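PDB 3STO: serine protease inhibitor from Schistosoma haematobium, which probably inhibits serine proteases, as a member of the serpin family, whose inhibitors trap the attacking protease through a large conformational change. Local coordinates for residues 46-51 / 115-120; 120-125 / 161-166; 125-130 / 333-338; 131-136 / 327-332; 148-153 / 185-190. All coordinates share one frame; numbering follows the deposited sequence.

Contact 1. Residues 46-51 / 115-120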
# COMPACT_ATOMS: atom_id res chain seq x y z
N ILE A 46 0.48 4.16 5.19
CA ILE A 46 -0.04 4.21 6.56
C ILE A 46 1.02 4.85 7.43
O ILE A 46 0.72 5.70 8.24
CB ILE A 46 -0.34 2.81 7.17
CG1 ILE A 46 -0.95 1.84 6.15
CG2 ILE A 46 -1.21 2.93 8.41
CD1 ILE A 46 -2.24 2.33 5.53
N LEU A 47 2.28 4.43 7.24
CA LEU A 47 3.43 5.01 7.95
C LEU A 47 3.61 6.52 7.73
O LEU A 47 3.81 7.25 8.69
CB LEU A 47 4.72 4.26 7.59
CG LEU A 47 5.98 4.61 8.39
CD1 LEU A 47 6.85 3.40 8.57
CD2 LEU A 47 6.76 5.72 7.72
N PHE A 48 3.54 6.99 6.49
CA PHE A 48 3.65 8.41 6.20
C PHE A 48 2.49 9.23 6.79
O PHE A 48 2.69 10.33 7.27
CB PHE A 48 3.69 8.68 4.68
CG PHE A 48 4.90 8.11 3.99
CD1 PHE A 48 5.87 7.41 4.70
CD2 PHE A 48 5.08 8.28 2.62
CE1 PHE A 48 6.99 6.88 4.06
CE2 PHE A 48 6.20 7.77 1.97
CZ PHE A 48 7.15 7.07 2.68
N THR A 49 1.28 8.70 6.73
CA THR A 49 0.10 9.41 7.21
C THR A 49 0.11 9.53 8.73
O THR A 49 -0.03 10.62 9.28
CB THR A 49 -1.15 8.69 6.81
OG1 THR A 49 -1.25 8.68 5.38
CG2 THR A 49 -2.36 9.38 7.43
N LEU A 50 0.26 8.39 9.39
CA LEU A 50 0.54 8.35 10.83
C LEU A 50 1.75 9.20 11.21
O LEU A 50 1.71 10.00 12.14
CB LEU A 50 0.83 6.92 11.24
CG LEU A 50 0.35 6.60 12.63
CD1 LEU A 50 -1.08 7.11 12.72
CD2 LEU A 50 0.43 5.12 12.80
N GLY A 51 2.84 8.98 10.50
CA GLY A 51 4.07 9.67 10.81
C GLY A 51 3.94 11.17 10.71
O GLY A 51 4.56 11.91 11.47
N VAL A 115 6.02 6.60 -8.23
CA VAL A 115 5.23 6.46 -7.02
C VAL A 115 4.68 7.83 -6.60
O VAL A 115 5.43 8.80 -6.51
CB VAL A 115 6.07 5.94 -5.86
CG1 VAL A 115 5.17 5.59 -4.66
CG2 VAL A 115 6.92 4.77 -6.31
N ARG A 116 3.37 7.90 -6.37
CA ARG A 116 2.77 9.12 -5.84
C ARG A 116 2.14 8.82 -4.48
O ARG A 116 1.18 8.02 -4.36
CB ARG A 116 1.77 9.74 -6.81
N ILE A 117 2.72 9.44 -3.46
CA ILE A 117 2.24 9.31 -2.10
C ILE A 117 1.39 10.53 -1.76
O ILE A 117 1.82 11.69 -2.00
CB ILE A 117 3.43 9.27 -1.15
CG1 ILE A 117 4.26 8.00 -1.40
CG2 ILE A 117 2.96 9.44 0.32
CD1 ILE A 117 5.76 8.24 -1.43
N SER A 118 0.19 10.31 -1.24
CA SER A 118 -0.65 11.46 -0.88
C SER A 118 -1.39 11.24 0.42
O SER A 118 -2.10 10.24 0.60
CB SER A 118 -1.65 11.78 -1.98
OG SER A 118 -1.00 12.13 -3.18
N THR A 119 -1.22 12.20 1.33
CA THR A 119 -2.01 12.26 2.55
C THR A 119 -2.85 13.53 2.62
O THR A 119 -2.32 14.63 2.55
CB THR A 119 -1.12 12.15 3.79
OG1 THR A 119 -0.54 10.85 3.83
CG2 THR A 119 -1.96 12.36 5.05
N GLY A 120 -4.16 13.36 2.74
CA GLY A 120 -5.04 14.48 2.98
C GLY A 120 -5.49 14.49 4.42
O GLY A 120 -6.01 13.49 4.93
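Thr119 and Thr49 meet hydroxyl to hydroxyl: Thr119 OG1 donates to Thr49 OG1 at 2.8 Å. The two threonines share one rotamer. In Thr49 (chi1 -64°) as in Thr119 (chi1 -66°), OG1 lies anti to the carbonyl carbon and CG2 anti to the backbone N. This sends both hydroxyls into the gap between helix and strand, while the two CG2 methyls approach to 3.8 Å beside the polar bond. Thr49 OG1 passes its own proton back to Gly45 O, one turn earlier in the helix, and Thr119 OG1 takes a weak bond from Asn190 ND2. The buried hydroxyls thus form a short relay, and threonine suits it by pairing a donor-acceptor oxygen with a methyl that packs. In serpin terms this is helix B, residues 43-55, lying under strand 2A of the large central sheet A. Asn190 belongs to the neighbouring strand 3A, so the relay sits in what is known as the shutter region, where sheet A opens during inhibition. Beside it the contact is purely apolar. Ile117 stands nearly perpendicular to the Phe48 side chain and comes up to the rim of its ring: CG2 lies at the edge, in the ring plane, 3.3 Å from CD2 of Phe48. The other branch of the isoleucine reaches further round the rim, where its CD1 is 3.5 Å from Phe48 CE2. Branching at CB lets Ile117 touch two neighbouring ring carbons at once, and Phe48 is further engaged edge-to-face by Tyr93 of helix 82-101.

Contact 2. Residues 120-125 / 161-166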
# COMPACT_ATOMS: atom_id res chain seq x y z
N GLY A 120 -4.16 13.36 2.74
CA GLY A 120 -5.04 14.48 2.98
C GLY A 120 -5.49 14.49 4.42
O GLY A 120 -6.01 13.49 4.93
N ILE A 121 -5.26 15.61 5.09
CA ILE A 121 -5.72 15.82 6.45
C ILE A 121 -6.96 16.69 6.34
O ILE A 121 -6.86 17.83 5.91
CB ILE A 121 -4.61 16.51 7.29
CG1 ILE A 121 -3.37 15.60 7.44
CG2 ILE A 121 -5.12 16.94 8.65
CD1 ILE A 121 -2.14 16.29 8.10
N PHE A 122 -8.13 16.15 6.67
CA PHE A 122 -9.36 16.92 6.54
C PHE A 122 -9.92 17.30 7.92
O PHE A 122 -10.42 16.45 8.67
CB PHE A 122 -10.42 16.18 5.69
CG PHE A 122 -9.98 15.89 4.29
CD1 PHE A 122 -10.13 16.84 3.29
CD2 PHE A 122 -9.40 14.66 3.97
CE1 PHE A 122 -9.71 16.58 1.99
CE2 PHE A 122 -8.97 14.40 2.67
CZ PHE A 122 -9.12 15.35 1.68
N VAL A 123 -9.84 18.59 8.24
CA VAL A 123 -10.30 19.11 9.54
C VAL A 123 -11.48 20.07 9.41
O VAL A 123 -11.50 20.96 8.54
CB VAL A 123 -9.18 19.87 10.27
CG1 VAL A 123 -9.63 20.21 11.66
CG2 VAL A 123 -7.92 19.04 10.31
N GLU A 124 -12.46 19.87 10.29
CA GLU A 124 -13.56 20.81 10.48
C GLU A 124 -13.06 22.27 10.56
O GLU A 124 -12.08 22.58 11.27
CB GLU A 124 -14.32 20.41 11.76
CG GLU A 124 -15.30 21.46 12.26
CD GLU A 124 -16.33 21.78 11.21
OE1 GLU A 124 -17.00 20.81 10.77
OE2 GLU A 124 -16.44 22.97 10.82
N LYS A 125 -13.73 23.15 9.81
CA LYS A 125 -13.33 24.56 9.67
C LYS A 125 -13.40 25.36 10.99
O LYS A 125 -12.63 26.32 11.21
CB LYS A 125 -14.16 25.26 8.57
CG LYS A 125 -15.69 25.17 8.75
N ASN A 161 -14.02 13.70 -2.01
CA ASN A 161 -14.09 12.94 -3.26
C ASN A 161 -13.29 13.63 -4.34
O ASN A 161 -12.59 12.97 -5.10
CB ASN A 161 -15.54 12.72 -3.73
CG ASN A 161 -16.26 11.62 -2.93
OD1 ASN A 161 -15.64 10.79 -2.27
ND2 ASN A 161 -17.58 11.60 -3.02
N ASP A 162 -13.34 14.95 -4.36
CA ASP A 162 -12.56 15.70 -5.35
C ASP A 162 -11.08 15.57 -5.12
O ASP A 162 -10.31 15.40 -6.07
CB ASP A 162 -12.96 17.17 -5.39
CG ASP A 162 -14.34 17.38 -6.00
OD1 ASP A 162 -14.78 16.51 -6.79
OD2 ASP A 162 -14.98 18.41 -5.69
N TRP A 163 -10.66 15.64 -3.86
CA TRP A 163 -9.26 15.54 -3.56
C TRP A 163 -8.76 14.18 -4.02
O TRP A 163 -7.72 14.08 -4.65
CB TRP A 163 -8.99 15.69 -2.05
CG TRP A 163 -7.51 15.61 -1.74
CD1 TRP A 163 -6.60 16.60 -1.89
CD2 TRP A 163 -6.80 14.47 -1.25
NE1 TRP A 163 -5.36 16.17 -1.49
CE2 TRP A 163 -5.44 14.86 -1.10
CE3 TRP A 163 -7.16 13.16 -0.91
CZ2 TRP A 163 -4.44 13.99 -0.66
CZ3 TRP A 163 -6.16 12.29 -0.45
CH2 TRP A 163 -4.82 12.71 -0.33
N VAL A 164 -9.52 13.14 -3.68
CA VAL A 164 -9.12 11.79 -3.97
C VAL A 164 -9.03 11.61 -5.48
O VAL A 164 -7.99 11.21 -6.00
CB VAL A 164 -10.11 10.78 -3.38
CG1 VAL A 164 -9.74 9.37 -3.82
CG2 VAL A 164 -10.11 10.87 -1.84
N ASP A 165 -10.12 11.92 -6.17
CA ASP A 165 -10.12 11.99 -7.63
C ASP A 165 -8.88 12.68 -8.22
O ASP A 165 -8.30 12.20 -9.19
CB ASP A 165 -11.39 12.68 -8.10
CG ASP A 165 -11.58 12.60 -9.59
OD1 ASP A 165 -11.05 13.49 -10.30
OD2 ASP A 165 -12.26 11.66 -10.06
N GLN A 166 -8.45 13.79 -7.64
CA GLN A 166 -7.27 14.48 -8.14
C GLN A 166 -5.97 13.70 -7.95
O GLN A 166 -5.02 13.88 -8.69
CB GLN A 166 -7.13 15.87 -7.49
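Phe122 and Gly120, on strand 2A of the serpin sheet A, both pack against one face of Trp163, which descends from helix F (153-167), the helix that lies across this sheet. The aromatic interaction is an offset edge-to-face pair. Phe122 turns its edge toward the five-membered ring of Trp163, with centroids 5.5 Å apart and planes at 82°. CZ of Phe122 leads, standing 3.4 Å above the indole plane and toward its rim. The same ring edge also meets the aliphatic stem of the tryptophan, Phe122 CZ lying 3.7 Å from Trp163 CB. In Trp163, CG is anti to the backbone N (chi1 -179°), which extends the indole from the helix down onto the strand. The second kind of interaction is CH-pi. CA of Gly120 sits 3.9 Å from the centroid of the six-membered ring of Trp163, over the face. Glycine suits the place because its bare backbone can lie directly against the indole while Phe122 occupies the adjoining part of the same face. The polar end of the tryptophan is its indole nitrogen: Trp163 NE1 bonds to OE1 of Glu144, on strand 143-148, which ties the ring to strand 1A and should limit its rotation. The tightest approach is at the far tip of the indole, where Trp163 CH2 comes within 3.2 Å of the backbone N of Gly120.

Contact 3. Residues 125-130 / 333-338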
# COMPACT_ATOMS: atom_id res chain seq x y z
N LYS A 125 -13.73 23.15 9.81
CA LYS A 125 -13.33 24.56 9.67
C LYS A 125 -13.40 25.36 10.99
O LYS A 125 -12.63 26.32 11.21
CB LYS A 125 -14.16 25.26 8.57
CG LYS A 125 -15.69 25.17 8.75
N THR A 126 -14.33 24.95 11.85
CA THR A 126 -14.48 25.52 13.20
C THR A 126 -13.19 25.53 14.02
O THR A 126 -12.95 26.45 14.79
CB THR A 126 -15.54 24.76 14.01
OG1 THR A 126 -16.84 25.27 13.67
CG2 THR A 126 -15.29 24.94 15.51
N TYR A 127 -12.37 24.48 13.87
CA TYR A 127 -11.10 24.36 14.60
C TYR A 127 -10.03 25.35 14.15
O TYR A 127 -9.80 25.54 12.95
CB TYR A 127 -10.55 22.93 14.52
CG TYR A 127 -11.25 21.93 15.42
CD1 TYR A 127 -10.87 21.79 16.75
CD2 TYR A 127 -12.27 21.13 14.94
CE1 TYR A 127 -11.51 20.88 17.58
CE2 TYR A 127 -12.91 20.22 15.76
CZ TYR A 127 -12.52 20.10 17.09
OH TYR A 127 -13.15 19.19 17.91
N GLU A 128 -9.39 25.98 15.13
CA GLU A 128 -8.29 26.90 14.89
C GLU A 128 -7.01 26.10 14.73
O GLU A 128 -6.79 25.13 15.44
CB GLU A 128 -8.15 27.88 16.06
CG GLU A 128 -6.87 28.74 16.01
CD GLU A 128 -6.76 29.75 17.16
OE1 GLU A 128 -7.70 29.85 17.99
OE2 GLU A 128 -5.73 30.45 17.23
N VAL A 129 -6.13 26.53 13.82
CA VAL A 129 -5.04 25.70 13.41
C VAL A 129 -3.71 26.38 13.64
O VAL A 129 -3.41 27.39 13.03
CB VAL A 129 -5.19 25.32 11.91
CG1 VAL A 129 -3.97 24.55 11.38
CG2 VAL A 129 -6.50 24.54 11.69
N GLU A 130 -2.90 25.82 14.55
CA GLU A 130 -1.63 26.43 14.90
C GLU A 130 -0.88 26.77 13.63
O GLU A 130 -0.82 25.96 12.71
CB GLU A 130 -0.78 25.50 15.79
CG GLU A 130 -1.45 24.99 17.07
CD GLU A 130 -1.77 26.11 18.03
OE1 GLU A 130 -1.46 27.26 17.69
OE2 GLU A 130 -2.33 25.85 19.12
N PRO A 333 -9.65 21.93 22.22
CA PRO A 333 -9.50 20.53 22.62
C PRO A 333 -10.63 19.70 22.00
O PRO A 333 -11.53 20.24 21.35
CB PRO A 333 -9.62 20.60 24.15
CG PRO A 333 -10.55 21.75 24.37
CD PRO A 333 -10.27 22.75 23.27
N ASN A 334 -10.55 18.38 22.19
CA ASN A 334 -11.50 17.48 21.55
C ASN A 334 -11.24 17.20 20.07
O ASN A 334 -12.01 16.46 19.47
CB ASN A 334 -12.94 17.98 21.71
CG ASN A 334 -13.38 18.04 23.15
OD1 ASN A 334 -12.99 17.19 23.97
ND2 ASN A 334 -14.19 19.04 23.48
N LEU A 335 -10.21 17.79 19.47
CA LEU A 335 -9.80 17.34 18.14
C LEU A 335 -9.27 15.92 18.26
O LEU A 335 -8.34 15.65 19.03
CB LEU A 335 -8.71 18.21 17.54
CG LEU A 335 -8.35 17.80 16.10
CD1 LEU A 335 -9.52 17.96 15.15
CD2 LEU A 335 -7.16 18.56 15.61
N TYR A 336 -9.88 15.01 17.52
CA TYR A 336 -9.36 13.66 17.40
C TYR A 336 -9.69 13.12 16.01
O TYR A 336 -10.46 13.74 15.27
CB TYR A 336 -9.95 12.74 18.45
CG TYR A 336 -11.42 12.48 18.23
CD1 TYR A 336 -12.36 13.47 18.53
CD2 TYR A 336 -11.86 11.26 17.71
CE1 TYR A 336 -13.71 13.24 18.34
CE2 TYR A 336 -13.20 11.02 17.51
CZ TYR A 336 -14.12 12.01 17.82
OH TYR A 336 -15.45 11.77 17.62
N VAL A 337 -9.11 11.98 15.67
CA VAL A 337 -9.31 11.45 14.33
C VAL A 337 -10.54 10.55 14.31
O VAL A 337 -10.61 9.57 15.05
CB VAL A 337 -8.06 10.71 13.84
CG1 VAL A 337 -8.37 9.91 12.55
CG2 VAL A 337 -6.93 11.71 13.60
N ASN A 338 -11.53 10.87 13.47
CA ASN A 338 -12.72 10.03 13.36
C ASN A 338 -12.46 8.84 12.45
O ASN A 338 -12.78 7.70 12.79
CB ASN A 338 -13.90 10.82 12.80
CG ASN A 338 -14.37 11.90 13.73
OD1 ASN A 338 -13.85 13.03 13.71
ND2 ASN A 338 -15.37 11.58 14.55
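Tyr127 lays one face of its ring over Leu335 and so joins two loops at one end of the serpin sheet A: the link from strand 2A (112-124) to helix E (131-138), and the approach to strand 5A (339-348). Tyr127 gives up the most surface here, and its ring reaches across to the second loop. CD1 of Leu335 is centred over the ring in a CH-pi contact, 4.0 Å from the centroid of Tyr127 and only 5° off the ring normal. Leucine manages this because its CG lies anti to the backbone N (chi1 -176°), carrying one methyl over the middle of the ring while CB stays near the rim, 3.9 Å from Tyr127 CE1. Leu335 also packs on Met186 and so ties the loop to strand 3A, whereas the phenol end of the tyrosine lies by exposed residues. A tyrosine suits such a boundary, since its ring can be buried on an aliphatic side chain while its hydroxyl remains among polar groups. That hydroxyl lies against the backbone at Asn334, with Tyr127 OH 3.3 Å from the backbone O of Asn334. Asn334 has a positive phi of 77°, a left-handed backbone conformation that asparagine tolerates better than most residues, and it turns the chain beside the phenol. The carbonyl before it meets the ring's edge: Pro333 O lies near the ring plane, 3.8 Å from Tyr127 CE1.

Contact 4. Residues 131-136 / 327-332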
# COMPACT_ATOMS: atom_id res chain seq x y z
N ARG A 131 -0.31 27.97 13.57
CA ARG A 131 0.55 28.39 12.47
C ARG A 131 1.75 27.47 12.22
O ARG A 131 2.14 27.24 11.07
CB ARG A 131 1.04 29.82 12.71
N ARG A 132 2.37 26.96 13.28
CA ARG A 132 3.54 26.09 13.11
C ARG A 132 3.17 24.78 12.40
O ARG A 132 3.96 24.22 11.63
CB ARG A 132 4.20 25.79 14.44
CG ARG A 132 4.25 26.98 15.41
N PHE A 133 1.96 24.29 12.67
CA PHE A 133 1.51 23.05 12.07
C PHE A 133 1.20 23.29 10.60
O PHE A 133 1.73 22.59 9.72
CB PHE A 133 0.24 22.54 12.77
CG PHE A 133 -0.32 21.29 12.17
CD1 PHE A 133 0.35 20.07 12.31
CD2 PHE A 133 -1.53 21.32 11.48
CE1 PHE A 133 -0.17 18.91 11.77
CE2 PHE A 133 -2.07 20.15 10.92
CZ PHE A 133 -1.38 18.94 11.07
N ASN A 134 0.34 24.28 10.37
CA ASN A 134 -0.05 24.70 9.04
C ASN A 134 1.15 24.88 8.12
O ASN A 134 1.12 24.52 6.95
CB ASN A 134 -0.81 26.00 9.13
CG ASN A 134 -1.76 26.18 7.99
OD1 ASN A 134 -2.96 25.95 8.14
ND2 ASN A 134 -1.23 26.57 6.84
N GLU A 135 2.22 25.45 8.67
CA GLU A 135 3.43 25.67 7.91
C GLU A 135 4.19 24.37 7.70
O GLU A 135 4.65 24.11 6.59
CB GLU A 135 4.31 26.73 8.58
N SER A 136 4.32 23.55 8.74
CA SER A 136 4.95 22.22 8.62
C SER A 136 4.30 21.33 7.52
O SER A 136 5.01 20.67 6.73
CB SER A 136 4.95 21.50 9.98
OG SER A 136 6.06 20.61 10.11
N SER A 327 -2.63 18.99 20.48
CA SER A 327 -2.49 20.39 20.85
C SER A 327 -1.50 21.07 19.92
O SER A 327 -1.48 22.29 19.84
CB SER A 327 -2.06 20.51 22.32
OG SER A 327 -0.79 19.92 22.52
N GLY A 328 -0.69 20.29 19.22
CA GLY A 328 0.22 20.82 18.21
C GLY A 328 -0.52 21.28 16.96
O GLY A 328 0.03 22.02 16.15
N ILE A 329 -1.76 20.85 16.80
CA ILE A 329 -2.58 21.22 15.65
C ILE A 329 -3.60 22.33 15.97
O ILE A 329 -3.83 23.23 15.17
CB ILE A 329 -3.38 20.01 15.11
CG1 ILE A 329 -2.44 18.91 14.60
CG2 ILE A 329 -4.36 20.45 14.03
CD1 ILE A 329 -3.18 17.61 14.22
N THR A 330 -4.20 22.24 17.16
CA THR A 330 -5.24 23.16 17.57
C THR A 330 -5.27 23.39 19.09
O THR A 330 -5.07 22.46 19.88
CB THR A 330 -6.63 22.64 17.11
OG1 THR A 330 -7.66 23.59 17.47
CG2 THR A 330 -6.93 21.34 17.79
N PRO A 331 -5.51 24.64 19.51
CA PRO A 331 -5.75 24.88 20.94
C PRO A 331 -7.13 24.34 21.32
O PRO A 331 -7.36 23.98 22.48
CB PRO A 331 -5.75 26.40 21.04
CG PRO A 331 -6.13 26.87 19.69
CD PRO A 331 -5.53 25.88 18.73
N ASN A 332 -8.02 24.26 20.34
CA ASN A 332 -9.36 23.73 20.59
C ASN A 332 -9.27 22.25 20.98
O ASN A 332 -8.84 21.41 20.18
CB ASN A 332 -10.30 23.95 19.39
CG ASN A 332 -10.29 25.40 18.90
OD1 ASN A 332 -10.45 25.67 17.70
ND2 ASN A 332 -10.11 26.34 19.83
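Ile329 places CG1 squarely over the ring of Phe133. The methylene stands 3.6 Å from the ring centroid and 10° off the normal, a CH-pi contact in which Phe133 offers its face. The two arms of the isoleucine then spread over the ring: CG2 settles 3.9 Å from Phe133 CE2 on one part, and CD1 covers the region of CZ on another. Ile329 does this with CG1 anti to the carbonyl carbon and CG2 anti to the backbone N, a conformation that presents both branches to the ring. Near the base of the side chain Gly328 adds its carbonyl, whose O is 3.4 Å from Phe133 CB. Phe133 itself extends away from its helix with CG anti to the backbone N (chi1 178°), and it also packs on Leu145 of strand 143-148 and on Ser56. The next shell fixes the backbone around this pair. Glu130, in the N-cap position of the helix, pairs its backbone with that of Ile329, setting the start of helix 131-138 beside the loop. Further along, Thr330 OG1 accepts from Asn332 N at 3.0 Å in an ST turn and also bonds to Glu128 O, while Asn332 OD1 takes Glu128 N. The loop before strand 5A is thereby clamped to the chain leading into helix E, part of the helical subdomain of the serpin fold. With no hydrogen bond between the two segments themselves, Phe133 and Ile329 cohere by dispersion and weak CH-pi attraction, while the hydrogen bonds of Glu128 and Glu130 to the loop set how the two segments are placed.

Contact 5. Residues 148-153 / 185-190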
# COMPACT_ATOMS: atom_id res chain seq x y z
N VAL A 148 -12.65 22.04 6.11
CA VAL A 148 -13.82 21.48 5.46
C VAL A 148 -15.00 21.61 6.41
O VAL A 148 -14.82 21.60 7.63
CB VAL A 148 -13.54 19.97 5.12
CG1 VAL A 148 -14.73 19.08 5.42
CG2 VAL A 148 -13.07 19.81 3.68
N ASP A 149 -16.20 21.73 5.87
CA ASP A 149 -17.37 21.89 6.71
C ASP A 149 -18.03 20.55 6.94
O ASP A 149 -18.88 20.13 6.15
CB ASP A 149 -18.37 22.87 6.08
CG ASP A 149 -19.63 23.06 6.92
OD1 ASP A 149 -19.50 23.31 8.14
OD2 ASP A 149 -20.74 22.94 6.38
N PHE A 150 -17.63 19.86 8.02
CA PHE A 150 -18.22 18.54 8.31
C PHE A 150 -19.67 18.60 8.82
O PHE A 150 -20.27 17.57 9.12
CB PHE A 150 -17.34 17.70 9.28
CG PHE A 150 -16.06 17.16 8.65
CD1 PHE A 150 -16.12 16.33 7.54
CD2 PHE A 150 -14.81 17.47 9.20
CE1 PHE A 150 -14.95 15.82 6.97
CE2 PHE A 150 -13.62 16.97 8.64
CZ PHE A 150 -13.70 16.15 7.53
N SER A 151 -20.22 19.81 8.91
CA SER A 151 -21.59 19.98 9.38
C SER A 151 -22.55 19.87 8.20
O SER A 151 -23.68 19.42 8.34
CB SER A 151 -21.77 21.32 10.10
OG SER A 151 -21.63 22.43 9.22
N ASN A 152 -22.07 20.29 7.03
CA ASN A 152 -22.78 20.08 5.78
C ASN A 152 -22.22 18.86 5.04
O ASN A 152 -21.34 18.98 4.19
CB ASN A 152 -22.71 21.33 4.90
CG ASN A 152 -23.24 21.10 3.49
OD1 ASN A 152 -23.99 20.14 3.25
ND2 ASN A 152 -22.86 21.97 2.56
N ARG A 153 -22.76 17.69 5.40
CA ARG A 153 -22.35 16.38 4.90
C ARG A 153 -22.16 16.27 3.37
O ARG A 153 -21.24 15.59 2.91
CB ARG A 153 -23.36 15.32 5.37
CG ARG A 153 -22.76 14.10 6.04
N ALA A 185 -14.95 15.52 13.46
CA ALA A 185 -13.88 16.49 13.66
C ALA A 185 -12.79 16.41 12.59
O ALA A 185 -12.38 17.42 12.02
CB ALA A 185 -13.26 16.30 15.05
N MSE A 186 -12.31 15.20 12.32
CA MSE A 186 -11.14 15.04 11.47
C MSE A 186 -11.08 13.71 10.77
O MSE A 186 -11.35 12.66 11.37
CB MSE A 186 -9.86 15.24 12.28
CG MSE A 186 -8.59 15.02 11.47
SE MSE A 186 -6.94 15.56 12.44
CE MSE A 186 -7.44 14.99 14.24
N ILE A 187 -10.74 13.76 9.49
CA ILE A 187 -10.57 12.56 8.69
C ILE A 187 -9.23 12.56 7.96
O ILE A 187 -8.84 13.55 7.34
CB ILE A 187 -11.67 12.43 7.67
CG1 ILE A 187 -13.00 12.09 8.36
CG2 ILE A 187 -11.27 11.38 6.61
CD1 ILE A 187 -14.16 11.92 7.40
N LEU A 188 -8.51 11.46 8.09
CA LEU A 188 -7.26 11.25 7.35
C LEU A 188 -7.51 10.27 6.20
O LEU A 188 -8.18 9.23 6.38
CB LEU A 188 -6.18 10.67 8.26
CG LEU A 188 -5.76 11.44 9.51
CD1 LEU A 188 -4.77 10.59 10.30
CD2 LEU A 188 -5.15 12.75 9.11
N VAL A 189 -6.96 10.62 5.04
CA VAL A 189 -7.11 9.86 3.80
C VAL A 189 -5.73 9.63 3.16
O VAL A 189 -5.02 10.57 2.83
CB VAL A 189 -8.04 10.58 2.77
CG1 VAL A 189 -8.30 9.69 1.57
CG2 VAL A 189 -9.38 10.93 3.39
N ASN A 190 -5.34 8.37 3.03
CA ASN A 190 -4.11 8.03 2.31
C ASN A 190 -4.34 7.42 0.90
O ASN A 190 -5.18 6.55 0.70
CB ASN A 190 -3.17 7.13 3.15
CG ASN A 190 -1.87 6.81 2.40
OD1 ASN A 190 -1.68 5.71 1.86
ND2 ASN A 190 -0.98 7.79 2.33
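Phe150 meets Ala185 and Ile187 across this contact, reaching from the loop after strand 143-148 to the start of strand 186-197. Val148 is the last residue of its strand, and its CG1 lies 3.5 Å above the plane of the Phe150 ring, over its centre. Asp149 follows and folds the loop back on itself: its OD1 accepts from Ser151 OG on the syn side of the carboxylate, 25° out of plane, and OD2 takes a weak bond from Asn152 N. Phe150 comes next and does the touching. With CG anti to the carbonyl carbon (chi1 -73°), the ring swings toward the strand, where CE2 lies 3.6 Å from Ala185 O and CE1 lies 4.0 Å from Ile187 CD1. A flat, large side chain suits the spot because it can meet a backbone carbonyl and an aliphatic methyl at different corners. Its backbone N is held by Glu124 OE1, and the ring also packs on Phe122 and Ala156. Ser151, exposed, serves the turn through its hydroxyl. Asn152, poorly ordered, occupies the N-cap position of helix 153-167, its OD1 weakly bonded to Thr154 N. Phe150 thus fills the junction where the chain leaves strand 1A and enters helix F, pressed against the beginning of strand 3A, as expected of the serpin fold, in which that helix packs over sheet A.

How the contacts relate
Contacts 1 and 2 use strand 112-124, and contact 5 uses its neighbour in sheet A, strand 186-197; all are buried, with contact 1 nearest the centre of the chain. Contact 1 joins the sheet to helix B, whereas contact 2 joins it to helix F and contact 5 to the loop leading into that helix. Contacts 3 and 4 lie further out, where the loop before strand 5A holds the entry to helix E; contact 3 is partly exposed, contact 4 buried. Chemistry follows place: a hydroxyl relay marks contact 1, aromatic edges and faces dominate contact 2, aliphatic groups cover ring faces in 3 and 4, and a ring meets a carbonyl and a methyl in 5.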